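Local structure of thioredoxin-like protein (3TY1) at residues D15-I21 and S34-V39; V28-F33 and A155-I159; T273-V277 and V361-I365; K284-F290 and D346-L352. The protein is of unproven function but has the supersandwich fold of the galactose mutarotase family, so it probably binds carbohydrate, as aldose 1-epimerases do. All blocks are in the same frame, centred on the assembly; numbering follows the deposited sequence.

Contact 1: residues D15-I21 and S34-V39; sequences DKGNWQI and SIEQKV
Trp19 and Gln37 form a hydrogen-bonded antiparallel pair: Trp19 N donates to Gln37 O, and Gln37 N donates to Trp19 O at 2.8 Å. Ile21 and Ile35, two residues further on, form the next hydrogen-bonded pair, so strands 19-22 and 33-39 make a beta hairpin. The tightly packed face carries Trp19, Ile21, Ile35 and Gln37. There the CZ3 corner of the indole comes within 4.0 Å of Ile35 CG2, and Ile21 CG1 lies beside Ile35 CB at 4.1 Å, these side chains running the same way. Buried Gln37 has CG anti to its backbone N (chi1 180°) and an extended chain that reaches back past the start of strand 19-22, where NE2 gives Gly17 O a straight bond of 2.8 Å lying in the plane of the amide. Asp15 OD1 accepts from Gly17 N in an Asx turn that shapes this loop, while its OD2 forms a salt bridge with Lys49. The other face is looser and nearer solvent: Gln20 CB lies 4.1 Å from Glu36 CG, a light aliphatic touch, and Gln20 OE1 turns to Asn22. On the exposed Asn18, OD1 receives Val39 N at 2.9 Å, extending the pairing with a side-chain acceptor. Strand 33-39 continues the sheet into strand 49-55, whereas the packed face lies against strands 2-9 and 146-152, with Trp5 meeting the indole and Val149 and Val151 touching Ile35.

Contact 2: residues V28-F33 and A155-I159; sequences VKDHAF and APYEI. With SO4 (sulfate ion), chain G.
The Tyr157 ring has Val28 CG1 over the centre of one face, 3.7 Å from the centroid in a CH-pi contact, and backbone Ala155 N toward the rim of the opposite face. At its edge, in the ring plane, lies Asp30 OD2, 3.5 Å from CE2. The contact joins two loops of the beta sandwich: 28-33 leads into strand 33-39 of the six-stranded sheet, and 155-159 links strands 146-152 and 159-169 of the ten-stranded sheet. Tyr157, with positive phi (60°), follows Pro156, whose preceding peptide bond is cis; the turn brings Ala155 back over the ring, and Ala155 CB also approaches Asp30 OD2. Both methyls of Val28 share the tyrosine face, CG2 reaching CE1 at 3.6 Å while CG1 sits over the middle. Deeper in, Phe33 and Ile159 come from opposite directions and are buried. No hydrogen bond crosses between the loops, so shape and apolar packing join them. At the exposed outer end Lys29, poorly ordered, bends away and its NZ donates to O4 of a sulfate at 2.7 Å; the ion probably comes from the crystallisation liquor. Inside, Ile159 CD1 stands over one face of the Phe33 ring, offset toward its rim and 3.9 Å from Phe33 CD1.

Contact 3: residues T273-V277 and V361-I365; sequences TLAAV and VEQKI
Leu274 and Ala276 of strand 272-278 face Val361, Lys364 and Ile365 of helix 355-369, and apolar packing carries most of the contact. Val361 CG1 touches two residues of the strand: Ala276 CB at 3.8 Å and Leu274 CD2 at 4.1 Å. The Leu274 side chain, with CG anti to the backbone N (chi1 -169°), crosses that of Val361 at about a right angle and ends with CD2 against both Val361 and the next helical turn. There the aliphatic start of Lys364 takes part, CB and CG each 4.2 Å from Leu274 CD2, before the chain bends at chi2 and carries its amine away. Ile365 packs nearer the base of the leucine, CG1 lying 4.2 Å from Leu274 CB.

The polar element is a backbone carbonyl. Leu274 O is met by carbons alone, Ile365 CG1 and CD1 both at 3.6 Å, and has no hydrogen-bonding partner in the model. Within the helix, Ile365 N bonds to Val361 O, which sets the two branched residues one turn apart on the side turned to the sheet. Glu362, on the far side, forms a salt bridge with Arg224 of strand 224-229.

The axes of segments 361-365 and 273-277 approach to 8.8 Å at 137°. With no hydrogen bond between the segments, the helix rests on the sheet through methyl and methylene surfaces, at the cost of one buried carbonyl oxygen.

Contact 4: residues K284-F290 and D346-L352; sequences KGASIQF and DLTYTLL
Ile288 and Tyr349 lie side by side on one face of the antiparallel pair 285-291 and 342-352, pointing the same way. Ile288 CG2 stands over a face of the phenol ring, offset toward its rim and 4.2 Å from the centroid in a CH-pi contact, while CD1 reaches ring atom CE2 at 3.7 Å. With CG1 beside the backbone N and CG2 anti to it (chi1 -52°), the isoleucine straddles two neighbours, since CG2 also packs on Leu347 CD2 at 3.9 Å. The phenol has a nearly parallel neighbour in Phe190, and its OH is hydrogen-bonded to Ser212 of strand 204-214.

On the opposite face Ser287 OG, Thr350 OG1 and the backbone O of Thr348 hold a water. It is 2.9 Å from Ser287 OG and 2.7 Å from Thr350 OG1, and it donates to Thr348 O. Leu352 closes one end of this face, CD2 approaching Ser287 OG and CD1 lying over Gly285, where the lack of a side chain leaves room for that methyl. Gln289 runs alongside Thr348, its NE2 hydrogen-bonded to Gln272 OE1.

Six backbone hydrogen bonds join the strands; the straightest runs from Gln289 N to Thr348 O, 2.8 Å long at 172°. One face apolar and turned to strand 204-214, the other more polar: this is an interior antiparallel strand pair of the large sheet in the beta supersandwich of galactose mutarotase-like proteins.

Overall arrangement
Contacts 3 and 4 are buried and share the ten-stranded sheet: strands 272-278 and 285-291 are neighbours, Ala275 O lying 2.7 Å from Ile288 N in a probable hydrogen bond. Contact 4 joins strands by backbone bonds, whereas contact 3 lays a helix on the same sheet by apolar packing. Contacts 1 and 2 are partly exposed and lie farther from the chain centre. They meet where Ile35 CD1 touches Ile159 CG2 at 3.7 Å, and strand 33-39 follows directly from the loop of contact 2. Contact 1 resembles contact 4 in its strand pairing, while contact 2 resembles contact 3 in lacking cross-segment hydrogen bonds. Contacts 1 and 3 are centred about 36 Å apart.

Contact 1: residues D15-I21 and S34-V39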
loop_
_atom_site.group_PDB
_atom_site.type_symbol
_atom_site.label_atom_id
_atom_site.label_comp_id
_atom_site.label_asym_id
_atom_site.label_seq_id
_atom_site.Cartn_x
_atom_site.Cartn_y
_atom_site.Cartn_z
ATOM N N ASP A 15 -5.003 7.468 19.216
ATOM C CA ASP A 15 -3.539 7.345 19.157
ATOM C C ASP A 15 -3.017 8.687 19.607
ATOM O O ASP A 15 -3.356 9.702 18.998
ATOM C CB ASP A 15 -3.030 6.998 17.744
ATOM C CG ASP A 15 -1.559 6.501 17.742
ATOM O OD1 ASP A 15 -0.777 6.846 18.668
ATOM O OD2 ASP A 15 -1.189 5.735 16.821
ATOM N N LYS A 16 -2.229 8.700 20.680
ATOM C CA LYS A 16 -1.683 9.917 21.229
ATOM C C LYS A 16 -0.655 10.598 20.334
ATOM O O LYS A 16 -0.395 11.778 20.537
ATOM C CB LYS A 16 -1.063 9.696 22.625
ATOM C CG LYS A 16 -2.111 9.446 23.730
ATOM C CD LYS A 16 -1.461 9.423 25.111
ATOM C CE LYS A 16 -2.449 9.155 26.259
ATOM N NZ LYS A 16 -3.576 10.105 26.246
ATOM N N GLY A 17 -0.062 9.885 19.371
ATOM C CA GLY A 17 0.975 10.484 18.523
ATOM C C GLY A 17 2.182 10.847 19.374
ATOM O O GLY A 17 2.642 10.025 20.175
ATOM N N ASN A 18 2.683 12.075 19.225
ATOM C CA ASN A 18 3.814 12.544 20.033
ATOM C C ASN A 18 3.465 12.592 21.520
ATOM O O ASN A 18 2.448 13.141 21.884
ATOM C CB ASN A 18 4.309 13.903 19.562
ATOM C CG ASN A 18 4.912 13.857 18.166
ATOM O OD1 ASN A 18 5.712 12.989 17.828
ATOM N ND2 ASN A 18 4.517 14.804 17.347
ATOM N N TRP A 19 4.299 11.994 22.364
ATOM C CA TRP A 19 3.972 11.855 23.782
ATOM C C TRP A 19 5.235 11.540 24.534
ATOM O O TRP A 19 6.129 10.874 24.007
ATOM C CB TRP A 19 2.981 10.689 23.927
ATOM C CG TRP A 19 2.723 10.220 25.337
ATOM C CD1 TRP A 19 1.757 10.667 26.197
ATOM C CD2 TRP A 19 3.447 9.197 26.044
ATOM N NE1 TRP A 19 1.834 9.972 27.381
ATOM C CE2 TRP A 19 2.858 9.069 27.312
ATOM C CE3 TRP A 19 4.522 8.360 25.710
ATOM C CZ2 TRP A 19 3.318 8.150 28.261
ATOM C CZ3 TRP A 19 4.975 7.457 26.640
ATOM C CH2 TRP A 19 4.373 7.359 27.909
ATOM N N GLN A 20 5.336 12.022 25.761
ATOM C CA GLN A 20 6.470 11.642 26.588
ATOM C C GLN A 20 6.127 11.702 28.047
ATOM O O GLN A 20 5.267 12.484 28.480
ATOM C CB GLN A 20 7.700 12.533 26.348
ATOM C CG GLN A 20 7.556 13.971 26.826
ATOM C CD GLN A 20 7.808 14.188 28.362
ATOM O OE1 GLN A 20 8.730 13.594 28.944
ATOM N NE2 GLN A 20 7.001 15.076 28.992
ATOM N N ILE A 21 6.843 10.893 28.803
ATOM C CA ILE A 21 6.877 11.041 30.259
ATOM C C ILE A 21 8.315 10.935 30.706
ATOM O O ILE A 21 9.144 10.346 30.021
ATOM C CB ILE A 21 6.017 10.030 30.981
ATOM C CG1 ILE A 21 6.458 8.606 30.636
ATOM C CG2 ILE A 21 4.531 10.282 30.683
ATOM C CD1 ILE A 21 5.760 7.535 31.469
ATOM N N SER A 34 13.413 8.617 30.565
ATOM C CA SER A 34 12.216 9.168 29.932
ATOM C C SER A 34 11.728 8.140 28.939
ATOM O O SER A 34 12.488 7.243 28.555
ATOM C CB SER A 34 12.507 10.488 29.247
ATOM O OG SER A 34 13.351 10.288 28.132
ATOM N N ILE A 35 10.441 8.220 28.609
ATOM C CA ILE A 35 9.826 7.329 27.622
ATOM C C ILE A 35 9.120 8.276 26.651
ATOM O O ILE A 35 8.333 9.137 27.086
ATOM C CB ILE A 35 8.819 6.310 28.250
ATOM C CG1 ILE A 35 9.489 5.565 29.414
ATOM C CG2 ILE A 35 8.333 5.343 27.175
ATOM C CD1 ILE A 35 8.543 4.723 30.286
ATOM N N GLU A 36 9.439 8.137 25.371
ATOM C CA GLU A 36 8.933 9.035 24.345
ATOM C C GLU A 36 8.479 8.324 23.088
ATOM O O GLU A 36 9.221 7.476 22.525
ATOM C CB GLU A 36 10.019 10.068 23.958
ATOM C CG GLU A 36 9.506 11.100 22.944
ATOM C CD GLU A 36 10.514 12.208 22.590
ATOM O OE1 GLU A 36 11.663 12.161 23.050
ATOM O OE2 GLU A 36 10.112 13.118 21.826
ATOM N N GLN A 37 7.275 8.713 22.628
ATOM C CA GLN A 37 6.770 8.312 21.343
ATOM C C GLN A 37 6.886 9.533 20.402
ATOM O O GLN A 37 6.533 10.654 20.767
ATOM C CB GLN A 37 5.328 7.816 21.397
ATOM C CG GLN A 37 4.784 7.390 20.031
ATOM C CD GLN A 37 3.507 6.583 20.110
ATOM O OE1 GLN A 37 3.568 5.359 20.127
ATOM N NE2 GLN A 37 2.348 7.250 20.159
ATOM N N LYS A 38 7.388 9.283 19.211
ATOM C CA LYS A 38 7.597 10.273 18.219
ATOM C C LYS A 38 7.047 9.803 16.894
ATOM O O LYS A 38 7.347 8.672 16.442
ATOM C CB LYS A 38 9.101 10.560 18.174
ATOM C CG LYS A 38 9.551 11.649 17.223
ATOM C CD LYS A 38 11.098 11.960 17.331
ATOM C CE LYS A 38 11.529 12.437 18.723
ATOM N NZ LYS A 38 12.916 13.031 18.791
ATOM N N VAL A 39 6.303 10.690 16.227
ATOM C CA VAL A 39 5.763 10.436 14.914
ATOM C C VAL A 39 6.791 10.957 13.951
ATOM O O VAL A 39 7.160 12.134 14.013
ATOM C CB VAL A 39 4.417 11.154 14.658
ATOM C CG1 VAL A 39 3.858 10.768 13.252
ATOM C CG2 VAL A 39 3.404 10.791 15.703
#

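Contact 2: residues V28-F33 and A155-I159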
loop_
_atom_site.group_PDB
_atom_site.type_symbol
_atom_site.label_atom_id
_atom_site.label_comp_id
_atom_site.label_asym_id
_atom_site.label_seq_id
_atom_site.Cartn_x
_atom_site.Cartn_y
_atom_site.Cartn_z
ATOM N N VAL A 28 10.342 10.225 40.311
ATOM C CA VAL A 28 11.149 9.003 40.468
ATOM C C VAL A 28 12.560 9.467 40.820
ATOM O O VAL A 28 13.156 10.271 40.096
ATOM C CB VAL A 28 11.131 8.151 39.195
ATOM C CG1 VAL A 28 12.295 7.112 39.196
ATOM C CG2 VAL A 28 9.757 7.518 39.016
ATOM N N LYS A 29 13.103 8.947 41.925
ATOM C CA LYS A 29 14.316 9.520 42.559
ATOM C C LYS A 29 15.681 8.805 42.330
ATOM O O LYS A 29 16.746 9.351 42.727
ATOM C CB LYS A 29 14.056 9.619 44.078
ATOM C CG LYS A 29 12.785 10.413 44.483
ATOM C CD LYS A 29 13.039 11.918 44.560
ATOM C CE LYS A 29 13.616 12.292 45.901
ATOM N NZ LYS A 29 14.243 13.623 45.900
ATOM N N ASP A 30 15.647 7.624 41.712
ATOM C CA ASP A 30 16.826 6.786 41.547
ATOM C C ASP A 30 17.294 6.972 40.063
ATOM O O ASP A 30 17.539 8.095 39.674
ATOM C CB ASP A 30 16.464 5.332 41.890
ATOM C CG ASP A 30 15.862 5.194 43.294
ATOM O OD1 ASP A 30 16.206 5.988 44.206
ATOM O OD2 ASP A 30 15.037 4.286 43.484
ATOM N N HIS A 31 17.334 5.921 39.245
ATOM C CA HIS A 31 17.854 6.017 37.887
ATOM C C HIS A 31 16.937 6.874 37.020
ATOM O O HIS A 31 15.733 6.576 36.960
ATOM C CB HIS A 31 17.975 4.623 37.279
ATOM C CG HIS A 31 19.069 3.785 37.876
ATOM N ND1 HIS A 31 20.376 3.873 37.447
ATOM C CD2 HIS A 31 19.049 2.814 38.825
ATOM C CE1 HIS A 31 21.119 3.018 38.128
ATOM N NE2 HIS A 31 20.336 2.355 38.962
ATOM N N ALA A 32 17.496 7.923 36.384
ATOM C CA ALA A 32 16.738 8.832 35.521
ATOM C C ALA A 32 16.418 8.202 34.191
ATOM O O ALA A 32 17.250 7.536 33.586
ATOM C CB ALA A 32 17.490 10.123 35.281
ATOM N N PHE A 33 15.227 8.496 33.687
ATOM C CA PHE A 33 14.821 8.004 32.405
ATOM C C PHE A 33 13.660 8.819 31.836
ATOM O O PHE A 33 13.005 9.609 32.529
ATOM C CB PHE A 33 14.409 6.518 32.508
ATOM C CG PHE A 33 13.192 6.270 33.342
ATOM C CD1 PHE A 33 11.912 6.322 32.765
ATOM C CD2 PHE A 33 13.303 5.963 34.674
ATOM C CE1 PHE A 33 10.781 6.087 33.536
ATOM C CE2 PHE A 33 12.154 5.704 35.453
ATOM C CZ PHE A 33 10.906 5.776 34.875
ATOM N N ALA A 155 10.561 1.682 43.528
ATOM C CA ALA A 155 11.825 1.090 43.119
ATOM C C ALA A 155 11.679 -0.416 42.968
ATOM O O ALA A 155 11.060 -1.049 43.821
ATOM C CB ALA A 155 12.912 1.422 44.092
ATOM N N PRO A 156 12.273 -1.000 41.917
ATOM C CA PRO A 156 13.164 -0.449 40.899
ATOM C C PRO A 156 12.499 0.143 39.665
ATOM O O PRO A 156 13.185 0.345 38.667
ATOM C CB PRO A 156 14.049 -1.676 40.537
ATOM C CG PRO A 156 13.094 -2.808 40.606
ATOM C CD PRO A 156 12.214 -2.491 41.805
ATOM N N TYR A 157 11.204 0.492 39.719
ATOM C CA TYR A 157 10.576 1.244 38.602
ATOM C C TYR A 157 10.618 0.537 37.264
ATOM O O TYR A 157 10.900 1.130 36.224
ATOM C CB TYR A 157 11.165 2.672 38.488
ATOM C CG TYR A 157 11.019 3.469 39.767
ATOM C CD1 TYR A 157 9.778 3.960 40.165
ATOM C CD2 TYR A 157 12.120 3.722 40.590
ATOM C CE1 TYR A 157 9.652 4.717 41.334
ATOM C CE2 TYR A 157 12.001 4.462 41.748
ATOM C CZ TYR A 157 10.779 4.952 42.127
ATOM O OH TYR A 157 10.686 5.694 43.288
ATOM N N GLU A 158 10.303 -0.760 37.297
ATOM C CA GLU A 158 10.245 -1.551 36.096
ATOM C C GLU A 158 9.246 -0.937 35.091
ATOM O O GLU A 158 8.147 -0.590 35.449
ATOM C CB GLU A 158 9.823 -2.985 36.413
ATOM C CG GLU A 158 9.903 -3.919 35.221
ATOM C CD GLU A 158 9.351 -5.336 35.498
ATOM O OE1 GLU A 158 8.526 -5.511 36.385
ATOM O OE2 GLU A 158 9.698 -6.264 34.764
ATOM N N ILE A 159 9.685 -0.859 33.836
ATOM C CA ILE A 159 8.930 -0.334 32.730
ATOM C C ILE A 159 8.486 -1.530 31.894
ATOM O O ILE A 159 9.277 -2.425 31.643
ATOM C CB ILE A 159 9.803 0.583 31.869
ATOM C CG1 ILE A 159 10.320 1.772 32.716
ATOM C CG2 ILE A 159 9.032 1.065 30.566
ATOM C CD1 ILE A 159 11.493 2.540 31.990
HETATM S S SO4 G . 16.476 15.431 47.311
HETATM O O1 SO4 G . 17.518 16.452 47.175
HETATM O O2 SO4 G . 16.328 15.097 48.737
HETATM O O3 SO4 G . 15.221 15.968 46.787
HETATM O O4 SO4 G . 16.804 14.212 46.563
#

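Contact 3: residues T273-V277 and V361-I365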
loop_
_atom_site.group_PDB
_atom_site.type_symbol
_atom_site.label_atom_id
_atom_site.label_comp_id
_atom_site.label_asym_id
_atom_site.label_seq_id
_atom_site.Cartn_x
_atom_site.Cartn_y
_atom_site.Cartn_z
ATOM N N THR A 273 18.021 -22.149 27.525
ATOM C CA THR A 273 19.305 -22.173 26.862
ATOM C C THR A 273 19.808 -20.733 26.687
ATOM O O THR A 273 19.081 -19.788 26.984
ATOM C CB THR A 273 19.238 -22.924 25.531
ATOM O OG1 THR A 273 20.570 -23.211 25.089
ATOM C CG2 THR A 273 18.490 -22.115 24.483
ATOM N N LEU A 274 21.048 -20.590 26.224
ATOM C CA LEU A 274 21.717 -19.291 26.157
ATOM C C LEU A 274 22.618 -19.300 24.947
ATOM O O LEU A 274 23.389 -20.244 24.765
ATOM C CB LEU A 274 22.528 -19.060 27.449
ATOM C CG LEU A 274 23.143 -17.729 27.820
ATOM C CD1 LEU A 274 22.070 -16.656 27.926
ATOM C CD2 LEU A 274 23.928 -17.830 29.132
ATOM N N ALA A 275 22.507 -18.267 24.124
ATOM C CA ALA A 275 23.368 -18.071 22.966
ATOM C C ALA A 275 23.907 -16.651 22.993
ATOM O O ALA A 275 23.237 -15.712 23.505
ATOM C CB ALA A 275 22.580 -18.327 21.689
ATOM N N ALA A 276 25.078 -16.460 22.416
ATOM C CA ALA A 276 25.720 -15.137 22.489
ATOM C C ALA A 276 26.723 -14.881 21.353
ATOM O O ALA A 276 27.267 -15.825 20.760
ATOM C CB ALA A 276 26.424 -15.003 23.859
ATOM N N VAL A 277 26.914 -13.604 21.041
ATOM C CA VAL A 277 27.969 -13.143 20.185
ATOM C C VAL A 277 28.851 -12.250 21.049
ATOM O O VAL A 277 28.371 -11.410 21.806
ATOM C CB VAL A 277 27.487 -12.442 18.916
ATOM C CG1 VAL A 277 26.505 -11.294 19.219
ATOM C CG2 VAL A 277 28.706 -11.907 18.138
ATOM N N VAL A 361 28.818 -15.774 30.979
ATOM C CA VAL A 361 27.998 -16.354 29.902
ATOM C C VAL A 361 28.689 -17.589 29.308
ATOM O O VAL A 361 28.073 -18.657 29.163
ATOM C CB VAL A 361 27.699 -15.314 28.795
ATOM C CG1 VAL A 361 27.240 -15.978 27.493
ATOM C CG2 VAL A 361 26.654 -14.329 29.308
ATOM N N GLU A 362 29.987 -17.456 29.043
ATOM C CA GLU A 362 30.749 -18.558 28.447
ATOM C C GLU A 362 30.787 -19.791 29.376
ATOM O O GLU A 362 30.644 -20.931 28.919
ATOM C CB GLU A 362 32.129 -18.051 28.021
ATOM C CG GLU A 362 32.837 -18.954 27.036
ATOM C CD GLU A 362 33.990 -18.288 26.288
ATOM O OE1 GLU A 362 34.192 -17.049 26.386
ATOM O OE2 GLU A 362 34.716 -19.030 25.591
ATOM N N GLN A 363 30.905 -19.545 30.684
ATOM C CA GLN A 363 30.917 -20.597 31.726
ATOM C C GLN A 363 29.544 -21.287 31.858
ATOM O O GLN A 363 29.475 -22.515 32.012
ATOM C CB GLN A 363 31.346 -20.029 33.108
ATOM C CG GLN A 363 32.829 -20.206 33.529
ATOM C CD GLN A 363 33.816 -19.101 33.063
ATOM O OE1 GLN A 363 34.084 -18.930 31.856
ATOM N NE2 GLN A 363 34.402 -18.385 34.044
ATOM N N LYS A 364 28.453 -20.519 31.797
ATOM C CA LYS A 364 27.102 -21.108 31.834
ATOM C C LYS A 364 26.856 -21.978 30.603
ATOM O O LYS A 364 26.303 -23.071 30.712
ATOM C CB LYS A 364 26.011 -20.042 31.966
ATOM C CG LYS A 364 24.599 -20.587 32.206
ATOM C CD LYS A 364 24.408 -21.296 33.577
ATOM C CE LYS A 364 23.191 -22.248 33.558
ATOM N NZ LYS A 364 23.102 -23.149 34.766
ATOM N N ILE A 365 27.301 -21.505 29.445
ATOM C CA ILE A 365 27.151 -22.239 28.179
ATOM C C ILE A 365 27.954 -23.556 28.243
ATOM O O ILE A 365 27.422 -24.636 27.934
ATOM C CB ILE A 365 27.531 -21.354 26.948
ATOM C CG1 ILE A 365 26.429 -20.302 26.702
ATOM C CG2 ILE A 365 27.733 -22.222 25.741
ATOM C CD1 ILE A 365 26.715 -19.282 25.601
#

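Contact 4: residues K284-F290 and D346-L352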
loop_
_atom_site.group_PDB
_atom_site.type_symbol
_atom_site.label_atom_id
_atom_site.label_comp_id
_atom_site.label_asym_id
_atom_site.label_seq_id
_atom_site.Cartn_x
_atom_site.Cartn_y
_atom_site.Cartn_z
ATOM N N LYS A 284 33.022 -7.375 25.185
ATOM C CA LYS A 284 31.733 -6.895 24.752
ATOM C C LYS A 284 30.962 -8.060 24.170
ATOM O O LYS A 284 31.538 -8.937 23.559
ATOM C CB LYS A 284 31.847 -5.836 23.662
ATOM C CG LYS A 284 32.356 -4.511 24.150
ATOM C CD LYS A 284 32.344 -3.506 23.008
ATOM C CE LYS A 284 32.750 -2.117 23.473
ATOM N NZ LYS A 284 34.159 -2.034 23.949
ATOM N N GLY A 285 29.651 -8.036 24.324
ATOM C CA GLY A 285 28.816 -9.035 23.690
ATOM C C GLY A 285 27.354 -8.860 23.922
ATOM O O GLY A 285 26.924 -7.879 24.521
ATOM N N ALA A 286 26.580 -9.827 23.439
ATOM C CA ALA A 286 25.137 -9.843 23.678
ATOM C C ALA A 286 24.733 -11.264 23.790
ATOM O O ALA A 286 25.184 -12.097 22.992
ATOM C CB ALA A 286 24.342 -9.160 22.547
ATOM N N SER A 287 23.869 -11.541 24.759
ATOM C CA SER A 287 23.363 -12.902 24.985
ATOM C C SER A 287 21.853 -12.899 24.927
ATOM O O SER A 287 21.201 -11.879 25.254
ATOM C CB SER A 287 23.818 -13.433 26.350
ATOM O OG SER A 287 23.264 -12.706 27.409
ATOM N N ILE A 288 21.319 -14.014 24.467
ATOM C CA ILE A 288 19.896 -14.233 24.390
ATOM C C ILE A 288 19.598 -15.514 25.116
ATOM O O ILE A 288 20.154 -16.582 24.783
ATOM C CB ILE A 288 19.360 -14.354 22.913
ATOM C CG1 ILE A 288 19.811 -13.189 22.052
ATOM C CG2 ILE A 288 17.835 -14.418 22.853
ATOM C CD1 ILE A 288 19.434 -13.343 20.552
ATOM N N GLN A 289 18.734 -15.423 26.107
ATOM C CA GLN A 289 18.195 -16.590 26.778
ATOM C C GLN A 289 16.840 -16.889 26.207
ATOM O O GLN A 289 16.030 -15.992 26.063
ATOM C CB GLN A 289 18.053 -16.366 28.284
ATOM C CG GLN A 289 17.346 -17.511 29.065
ATOM C CD GLN A 289 17.141 -17.185 30.552
ATOM O OE1 GLN A 289 17.724 -16.238 31.073
ATOM N NE2 GLN A 289 16.275 -17.935 31.203
ATOM N N PHE A 290 16.570 -18.161 25.933
ATOM C CA PHE A 290 15.250 -18.579 25.452
ATOM C C PHE A 290 14.917 -19.960 25.966
ATOM O O PHE A 290 15.783 -20.660 26.492
ATOM C CB PHE A 290 15.093 -18.449 23.915
ATOM C CG PHE A 290 15.996 -19.322 23.101
ATOM C CD1 PHE A 290 17.293 -18.934 22.836
ATOM C CD2 PHE A 290 15.541 -20.540 22.585
ATOM C CE1 PHE A 290 18.155 -19.747 22.090
ATOM C CE2 PHE A 290 16.383 -21.338 21.804
ATOM C CZ PHE A 290 17.684 -20.930 21.552
ATOM N N ASP A 346 9.249 -16.233 26.038
ATOM C CA ASP A 346 9.998 -15.561 27.105
ATOM C C ASP A 346 11.482 -15.561 26.705
ATOM O O ASP A 346 12.077 -16.639 26.524
ATOM C CB ASP A 346 9.800 -16.315 28.418
ATOM C CG ASP A 346 8.354 -16.443 28.793
ATOM O OD1 ASP A 346 7.648 -15.400 28.841
ATOM O OD2 ASP A 346 7.911 -17.608 29.019
ATOM N N LEU A 347 12.037 -14.367 26.492
ATOM C CA LEU A 347 13.437 -14.199 26.109
ATOM C C LEU A 347 14.080 -13.113 26.944
ATOM O O LEU A 347 13.432 -12.119 27.267
ATOM C CB LEU A 347 13.596 -13.862 24.614
ATOM C CG LEU A 347 13.089 -14.854 23.563
ATOM C CD1 LEU A 347 11.622 -14.583 23.270
ATOM C CD2 LEU A 347 13.941 -14.721 22.287
ATOM N N THR A 348 15.341 -13.303 27.301
ATOM C CA THR A 348 16.113 -12.250 27.982
ATOM C C THR A 348 17.344 -11.933 27.148
ATOM O O THR A 348 18.119 -12.829 26.801
ATOM C CB THR A 348 16.522 -12.684 29.406
ATOM O OG1 THR A 348 15.339 -13.047 30.122
ATOM C CG2 THR A 348 17.195 -11.555 30.120
ATOM N N TYR A 349 17.503 -10.665 26.834
ATOM C CA TYR A 349 18.623 -10.109 26.072
ATOM C C TYR A 349 19.506 -9.305 27.014
ATOM O O TYR A 349 19.009 -8.442 27.777
ATOM C CB TYR A 349 18.089 -9.168 24.996
ATOM C CG TYR A 349 17.341 -9.818 23.878
ATOM C CD1 TYR A 349 16.029 -10.308 24.052
ATOM C CD2 TYR A 349 17.935 -9.970 22.632
ATOM C CE1 TYR A 349 15.341 -10.932 22.993
ATOM C CE2 TYR A 349 17.255 -10.585 21.561
ATOM C CZ TYR A 349 15.961 -11.067 21.763
ATOM O OH TYR A 349 15.308 -11.659 20.703
ATOM N N THR A 350 20.803 -9.616 27.025
ATOM C CA THR A 350 21.709 -8.954 27.919
ATOM C C THR A 350 22.855 -8.350 27.120
ATOM O O THR A 350 23.522 -9.041 26.326
ATOM C CB THR A 350 22.283 -9.911 28.978
ATOM O OG1 THR A 350 21.218 -10.624 29.631
ATOM C CG2 THR A 350 23.131 -9.143 30.016
ATOM N N LEU A 351 23.117 -7.084 27.374
ATOM C CA LEU A 351 24.250 -6.390 26.787
ATOM C C LEU A 351 25.438 -6.594 27.757
ATOM O O LEU A 351 25.473 -6.081 28.893
ATOM C CB LEU A 351 23.922 -4.908 26.554
ATOM C CG LEU A 351 24.923 -4.159 25.637
ATOM C CD1 LEU A 351 24.952 -4.839 24.270
ATOM C CD2 LEU A 351 24.573 -2.688 25.484
ATOM N N LEU A 352 26.403 -7.377 27.291
ATOM C CA LEU A 352 27.575 -7.763 28.062
ATOM C C LEU A 352 28.631 -6.697 27.800
ATOM O O LEU A 352 28.970 -6.400 26.633
ATOM C CB LEU A 352 28.031 -9.160 27.609
ATOM C CG LEU A 352 26.966 -10.294 27.503
ATOM C CD1 LEU A 352 27.555 -11.512 26.811
ATOM C CD2 LEU A 352 26.363 -10.662 28.868
HETATM O O HOH W 1 20.575 -12.880 28.348
#